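Local structure of 6-phosphogluconate dehydratase (Shewanella oneidensis, 2GP4) at residues 301-304 against 305-308; 337-340 against 341-344; 610-613 against 614-618. The protein probably catalyses the dehydration of 6-phosphogluconate to 2-keto-3-deoxy-6-phosphogluconate, an Entner-Doudoroff step. All coordinates share one frame; numbering follows the deposited sequence.

The three sites follow one another along the chain. Interactions 1 and 2 each lead a loop into a helix, 304-316 and 340-347 respectively, and both belong to the N-terminal family region; interaction 3 is a turn after helix 605-609, in the C-terminal one. The centres of interactions 1 and 2 lie about 14 Å apart, as do those of interactions 2 and 3; interactions 1 and 3 are about 20 Å apart, centre to centre. Interactions 1 and 2 touch through Ile-307 and Val-338, and both pack against helix 23-51. Interaction 2 meets interaction 3 where Glu-615 probably accepts from Trp-340 N, so the middle site joins the mainly helical part to the C-terminal chain.

Interaction 1: 301-304 against 305-308; sequences VVNE and KSIV
Ser-306 and Asn-303 meet across the first turn of helix 304-316, the side chain of each bonded to the backbone of the other. Along the serine, CB lies against the carbonyl oxygen of Val-301, with Ser-306 CB 3.5 Å from Val-301 O, and also has Asn-303 OD1 nearby. One atom further out, the hydroxyl accepts from the backbone of the asparagine, Asn-303 N to Ser-306 OG being 2.8 Å, with 161° at the hydrogen. It reaches back this far because chi1, 59°, sets OG between its own backbone N and carbonyl carbon. The same OG is 2.8 Å from Val-301 O, a possible acceptor for its proton, although the destination of that proton is not settled.

The other half, the N-cap bond itself, comes from Asn-303 and completes a capping box: Ser-306 N donates to Asn-303 OD1 over 3.0 Å, standing above the plane of the amide carbonyl, 42° out of it. A second donor, Lys-305 N, reaches the same oxygen in a weak, bent bond. Two amides at the start of the helix, which have no preceding helical carbonyl to use, thus share one side-chain oxygen. The other end of the amide, ND2, donates to Glu-300 O, which should help fix its rotation.

Regular helical bonding begins at once, from Ile-307 N to Asn-303 O and from Val-308 N to Glu-304 O. Ile-307 CG1 sits 3.3 Å from Asn-303 O, and Ile-307 CD1 makes the apolar contact, 4.1 Å from Val-302 CG1, the two side chains crossing obliquely. Val-302 also packs on Leu-182 and Leu-186 of helix 179-186, and Val-308 on Val-25 and Thr-29 of helix 23-51.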
loop_
_atom_site.group_PDB
_atom_site.type_symbol
_atom_site.label_atom_id
_atom_site.label_comp_id
_atom_site.label_asym_id
_atom_site.label_seq_id
_atom_site.Cartn_x
_atom_site.Cartn_y
_atom_site.Cartn_z
ATOM N N VAL A 301 7.250 -7.807 -15.764
ATOM C CA VAL A 301 7.656 -6.523 -15.196
ATOM C C VAL A 301 7.410 -6.549 -13.684
ATOM O O VAL A 301 8.253 -6.110 -12.899
ATOM C CB VAL A 301 6.934 -5.337 -15.868
ATOM C CG1 VAL A 301 7.312 -4.017 -15.194
ATOM C CG2 VAL A 301 7.275 -5.286 -17.350
ATOM N N VAL A 302 6.259 -7.089 -13.289
ATOM C CA VAL A 302 6.024 -7.442 -11.900
ATOM C C VAL A 302 6.808 -8.727 -11.626
ATOM O O VAL A 302 6.530 -9.779 -12.210
ATOM C CB VAL A 302 4.518 -7.620 -11.583
ATOM C CG1 VAL A 302 4.321 -8.122 -10.164
ATOM C CG2 VAL A 302 3.750 -6.302 -11.810
ATOM N N ASN A 303 7.813 -8.613 -10.763
ATOM C CA ASN A 303 8.656 -9.739 -10.370
ATOM C C ASN A 303 9.135 -9.516 -8.946
ATOM O O ASN A 303 8.797 -8.497 -8.342
ATOM C CB ASN A 303 9.841 -9.928 -11.331
ATOM C CG ASN A 303 10.750 -8.711 -11.392
ATOM O OD1 ASN A 303 11.359 -8.320 -10.395
ATOM N ND2 ASN A 303 10.853 -8.114 -12.565
ATOM N N GLU A 304 9.917 -10.454 -8.420
ATOM C CA GLU A 304 10.389 -10.397 -7.040
ATOM C C GLU A 304 11.151 -9.106 -6.720
ATOM O O GLU A 304 10.911 -8.484 -5.683
ATOM C CB GLU A 304 11.237 -11.626 -6.700
ATOM C CG GLU A 304 10.527 -12.974 -6.909
ATOM C CD GLU A 304 10.861 -13.654 -8.241
ATOM O OE1 GLU A 304 10.942 -12.971 -9.282
ATOM O OE2 GLU A 304 11.036 -14.892 -8.244
ATOM N N LYS A 305 12.045 -8.700 -7.619
ATOM C CA LYS A 305 12.849 -7.493 -7.419
ATOM C C LYS A 305 11.998 -6.225 -7.443
ATOM O O LYS A 305 12.224 -5.303 -6.648
ATOM C CB LYS A 305 13.939 -7.382 -8.482
ATOM C CG LYS A 305 15.061 -8.394 -8.352
ATOM C CD LYS A 305 15.909 -8.391 -9.602
ATOM C CE LYS A 305 16.795 -9.619 -9.670
ATOM N NZ LYS A 305 17.978 -9.506 -8.768
ATOM N N SER A 306 11.031 -6.177 -8.359
ATOM C CA SER A 306 10.201 -4.983 -8.511
ATOM C C SER A 306 9.192 -4.873 -7.368
ATOM O O SER A 306 8.874 -3.773 -6.924
ATOM C CB SER A 306 9.528 -4.933 -9.888
ATOM O OG SER A 306 8.711 -6.066 -10.115
ATOM N N ILE A 307 8.720 -6.021 -6.887
ATOM C CA ILE A 307 7.892 -6.083 -5.682
ATOM C C ILE A 307 8.656 -5.576 -4.454
ATOM O O ILE A 307 8.153 -4.723 -3.708
ATOM C CB ILE A 307 7.323 -7.510 -5.448
ATOM C CG1 ILE A 307 6.194 -7.804 -6.448
ATOM C CG2 ILE A 307 6.826 -7.692 -4.007
ATOM C CD1 ILE A 307 4.978 -6.874 -6.337
ATOM N N VAL A 308 9.869 -6.085 -4.254
ATOM C CA VAL A 308 10.732 -5.601 -3.172
ATOM C C VAL A 308 10.945 -4.082 -3.297
ATOM O O VAL A 308 10.824 -3.357 -2.312
ATOM C CB VAL A 308 12.080 -6.369 -3.121
ATOM C CG1 VAL A 308 13.118 -5.629 -2.274
ATOM C CG2 VAL A 308 11.871 -7.782 -2.592
#

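Interaction 2: 337-340 against 341-344; sequences IVNW and DDFS
The ring of Phe-343 presents an edge to the chain that enters helix 340-347: near its plane, Phe-343 CD2 is 3.4 Å from Asn-339 O, and Trp-340 CA lies at the same rim. Val-338 CG1 comes at the ring obliquely, 3.8 Å from Phe-343 CE2, the two side chains crossing at about a right angle. The indole of Trp-340 is met at its edge by Phe-343 CD2, 4.4 Å from Trp-340 CD1. The third flat group, the carboxylate of Asp-342, receives Asn-339 N from above its plane, 47° out of it, in a 2.7 Å bond to Asp-342 OD2. Asn-339 is the N-cap of this helix, and a bond from the N-cap backbone N to the side chain three residues on matches the reciprocal bond of a capping box. Asp-342 can supply it because CG is anti to its carbonyl carbon (chi1 -55°), beside the backbone N. Val-338 CG1 lies close beside the same oxygen, near the carboxylate plane, 3.2 Å from Asp-342 OD2. Arg-35 and Arg-31 of helix 23-51 form salt bridges with OD2 and OD1. An alanine in place of Asp-342 would probably leave Asn-339 N without this acceptor and both arginines without this counter-charge. Phe-343 packs further on Ile-311 of helix 304-316 and Leu-440 of strand 440-445, while Ser-344 N donates to Trp-340 O at 3.0 Å.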
loop_
_atom_site.group_PDB
_atom_site.type_symbol
_atom_site.label_atom_id
_atom_site.label_comp_id
_atom_site.label_asym_id
_atom_site.label_seq_id
_atom_site.Cartn_x
_atom_site.Cartn_y
_atom_site.Cartn_z
ATOM N N ILE A 337 5.341 -14.795 -3.328
ATOM C CA ILE A 337 4.869 -14.894 -1.949
ATOM C C ILE A 337 5.698 -14.019 -1.009
ATOM O O ILE A 337 6.881 -14.283 -0.793
ATOM C CB ILE A 337 4.863 -16.365 -1.451
ATOM C CG1 ILE A 337 4.176 -17.277 -2.483
ATOM C CG2 ILE A 337 4.213 -16.461 -0.061
ATOM C CD1 ILE A 337 4.125 -18.756 -2.116
ATOM N N VAL A 338 5.059 -12.983 -0.462
ATOM C CA VAL A 338 5.684 -12.045 0.478
ATOM C C VAL A 338 4.920 -12.047 1.809
ATOM O O VAL A 338 3.687 -12.023 1.821
ATOM C CB VAL A 338 5.701 -10.594 -0.101
ATOM C CG1 VAL A 338 6.207 -9.585 0.929
ATOM C CG2 VAL A 338 6.538 -10.511 -1.374
ATOM N N ASN A 339 5.642 -12.083 2.929
ATOM C CA ASN A 339 4.993 -12.040 4.246
ATOM C C ASN A 339 5.463 -10.870 5.132
ATOM O O ASN A 339 6.274 -10.053 4.704
ATOM C CB ASN A 339 5.093 -13.403 4.966
ATOM C CG ASN A 339 6.536 -13.854 5.223
ATOM O OD1 ASN A 339 6.807 -15.057 5.326
ATOM N ND2 ASN A 339 7.459 -12.903 5.340
ATOM N N TRP A 340 4.952 -10.800 6.359
ATOM C CA TRP A 340 5.316 -9.728 7.291
ATOM C C TRP A 340 6.768 -9.753 7.749
ATOM O O TRP A 340 7.310 -8.722 8.125
ATOM C CB TRP A 340 4.370 -9.678 8.500
ATOM C CG TRP A 340 3.000 -9.176 8.163
ATOM C CD1 TRP A 340 2.637 -8.442 7.061
ATOM C CD2 TRP A 340 1.810 -9.341 8.940
ATOM N NE1 TRP A 340 1.298 -8.153 7.101
ATOM C CE2 TRP A 340 0.762 -8.685 8.244
ATOM C CE3 TRP A 340 1.520 -9.983 10.153
ATOM C CZ2 TRP A 340 -0.549 -8.661 8.717
ATOM C CZ3 TRP A 340 0.217 -9.954 10.625
ATOM C CH2 TRP A 340 -0.803 -9.295 9.907
ATOM N N ASP A 341 7.398 -10.922 7.715
ATOM C CA ASP A 341 8.831 -11.016 8.008
ATOM C C ASP A 341 9.637 -10.232 6.970
ATOM O O ASP A 341 10.660 -9.632 7.300
ATOM C CB ASP A 341 9.300 -12.466 8.027
ATOM C CG ASP A 341 8.536 -13.320 9.015
ATOM O OD1 ASP A 341 7.621 -14.047 8.581
ATOM O OD2 ASP A 341 8.855 -13.280 10.219
ATOM N N ASP A 342 9.176 -10.246 5.717
ATOM C CA ASP A 342 9.806 -9.452 4.667
ATOM C C ASP A 342 9.707 -7.963 4.979
ATOM O O ASP A 342 10.703 -7.258 4.919
ATOM C CB ASP A 342 9.191 -9.740 3.295
ATOM C CG ASP A 342 9.209 -11.221 2.936
ATOM O OD1 ASP A 342 10.153 -11.945 3.331
ATOM O OD2 ASP A 342 8.266 -11.657 2.243
ATOM N N PHE A 343 8.506 -7.501 5.330
ATOM C CA PHE A 343 8.259 -6.079 5.585
ATOM C C PHE A 343 9.069 -5.568 6.772
ATOM O O PHE A 343 9.724 -4.526 6.686
ATOM C CB PHE A 343 6.767 -5.814 5.815
ATOM C CG PHE A 343 5.960 -5.732 4.550
ATOM C CD1 PHE A 343 5.818 -4.522 3.876
ATOM C CD2 PHE A 343 5.334 -6.859 4.036
ATOM C CE1 PHE A 343 5.075 -4.441 2.707
ATOM C CE2 PHE A 343 4.583 -6.784 2.869
ATOM C CZ PHE A 343 4.455 -5.575 2.204
ATOM N N SER A 344 9.019 -6.328 7.864
ATOM C CA SER A 344 9.635 -5.968 9.135
ATOM C C SER A 344 11.158 -5.918 9.027
ATOM O O SER A 344 11.790 -5.004 9.558
ATOM C CB SER A 344 9.197 -6.965 10.218
ATOM O OG SER A 344 9.671 -6.610 11.500
#

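Interaction 3: 610-613 against 614-618; sequences NLSS and PETGA
Ser-613 and Thr-616 meet through their hydroxyls across the turn that closes on Ala-618. Ser-613 OG lies 2.6 Å from Thr-616 OG1, a short hydrogen bond whose proton cannot be assigned. Ser-612 adds its own hydroxyl to the same threonine oxygen, with Ser-612 OG 2.9 Å from Thr-616 OG1, again without a settled proton. The threonine oxygen can face both serines because chi1, 53°, puts OG1 between its backbone N and carbonyl carbon, back over the turn. Ser-612 OG also accepts from the backbone N of Arg-619.

The backbone oxygen of Ser-613 is the second focus. Thr-616 N donates to Ser-613 O over 2.8 Å and Ala-618 N to the same Ser-613 O over 3.0 Å, and the two reach it from opposite faces of the carbonyl plane, so this one acceptor holds both the short 3-10 segment 614-616 and the chain leaving it. Ala-618 is drawn in close enough for its CA to make a C-H...O contact of 3.1 Å with Ser-612 O, nearly straight at 165°. Its methyl also packs on Leu-146 of helix 145-160, while Pro-614 packs on His-544 and Thr-546 of strand 541-546.

Gly-617 N bonds to Pro-614 O inside the wider bond from Ala-618 N to Ser-613 O. The glycine has a positive phi of 97°, where a side chain would press on the preceding carbonyl oxygen. This pair of bonds about a glycine is a Schellman motif, here ending a 3-10 turn.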
loop_
_atom_site.group_PDB
_atom_site.type_symbol
_atom_site.label_atom_id
_atom_site.label_comp_id
_atom_site.label_asym_id
_atom_site.label_seq_id
_atom_site.Cartn_x
_atom_site.Cartn_y
_atom_site.Cartn_z
ATOM N N ASN A 610 -14.868 -15.210 2.407
ATOM C CA ASN A 610 -13.703 -15.905 1.864
ATOM C C ASN A 610 -12.429 -15.052 1.808
ATOM O O ASN A 610 -11.415 -15.478 1.265
ATOM C CB ASN A 610 -14.026 -16.471 0.477
ATOM C CG ASN A 610 -14.783 -17.788 0.546
ATOM O OD1 ASN A 610 -14.203 -18.830 0.841
ATOM N ND2 ASN A 610 -16.082 -17.746 0.267
ATOM N N LEU A 611 -12.482 -13.851 2.375
ATOM C CA LEU A 611 -11.305 -12.986 2.450
ATOM C C LEU A 611 -10.207 -13.644 3.283
ATOM O O LEU A 611 -10.450 -14.107 4.402
ATOM C CB LEU A 611 -11.673 -11.628 3.038
ATOM C CG LEU A 611 -11.847 -10.375 2.165
ATOM C CD1 LEU A 611 -12.058 -10.656 0.670
ATOM C CD2 LEU A 611 -12.956 -9.474 2.740
ATOM N N SER A 612 -9.003 -13.699 2.729
ATOM C CA SER A 612 -7.882 -14.295 3.442
ATOM C C SER A 612 -7.330 -13.316 4.474
ATOM O O SER A 612 -7.825 -12.203 4.616
ATOM C CB SER A 612 -6.797 -14.764 2.463
ATOM O OG SER A 612 -6.125 -13.671 1.872
ATOM N N SER A 613 -6.319 -13.750 5.215
ATOM C CA SER A 613 -5.699 -12.935 6.246
ATOM C C SER A 613 -5.006 -11.721 5.624
ATOM O O SER A 613 -4.508 -11.807 4.496
ATOM C CB SER A 613 -4.663 -13.778 6.969
ATOM O OG SER A 613 -3.639 -14.151 6.061
ATOM N N PRO A 614 -4.974 -10.585 6.349
ATOM C CA PRO A 614 -4.200 -9.416 5.915
ATOM C C PRO A 614 -2.780 -9.735 5.417
ATOM O O PRO A 614 -2.344 -9.174 4.407
ATOM C CB PRO A 614 -4.151 -8.554 7.178
ATOM C CG PRO A 614 -5.435 -8.875 7.875
ATOM C CD PRO A 614 -5.704 -10.324 7.607
ATOM N N GLU A 615 -2.079 -10.637 6.102
ATOM C CA GLU A 615 -0.709 -11.012 5.729
ATOM C C GLU A 615 -0.649 -11.747 4.381
ATOM O O GLU A 615 0.401 -11.767 3.729
ATOM C CB GLU A 615 -0.057 -11.842 6.844
ATOM C CG GLU A 615 1.339 -12.377 6.529
ATOM C CD GLU A 615 2.105 -12.836 7.759
ATOM O OE1 GLU A 615 1.485 -13.383 8.699
ATOM O OE2 GLU A 615 3.342 -12.658 7.776
ATOM N N THR A 616 -1.769 -12.355 3.983
ATOM C CA THR A 616 -1.873 -13.037 2.689
ATOM C C THR A 616 -2.605 -12.161 1.677
ATOM O O THR A 616 -2.960 -12.622 0.587
ATOM C CB THR A 616 -2.559 -14.433 2.792
ATOM O OG1 THR A 616 -3.820 -14.311 3.460
ATOM C CG2 THR A 616 -1.667 -15.428 3.549
ATOM N N GLY A 617 -2.826 -10.900 2.054
ATOM C CA GLY A 617 -3.354 -9.885 1.149
ATOM C C GLY A 617 -4.846 -9.631 1.231
ATOM O O GLY A 617 -5.380 -8.836 0.457
ATOM N N ALA A 618 -5.518 -10.294 2.173
ATOM C CA ALA A 618 -6.987 -10.272 2.273
ATOM C C ALA A 618 -7.663 -10.538 0.922
ATOM O O ALA A 618 -8.537 -9.780 0.474
ATOM C CB ALA A 618 -7.475 -8.965 2.896
#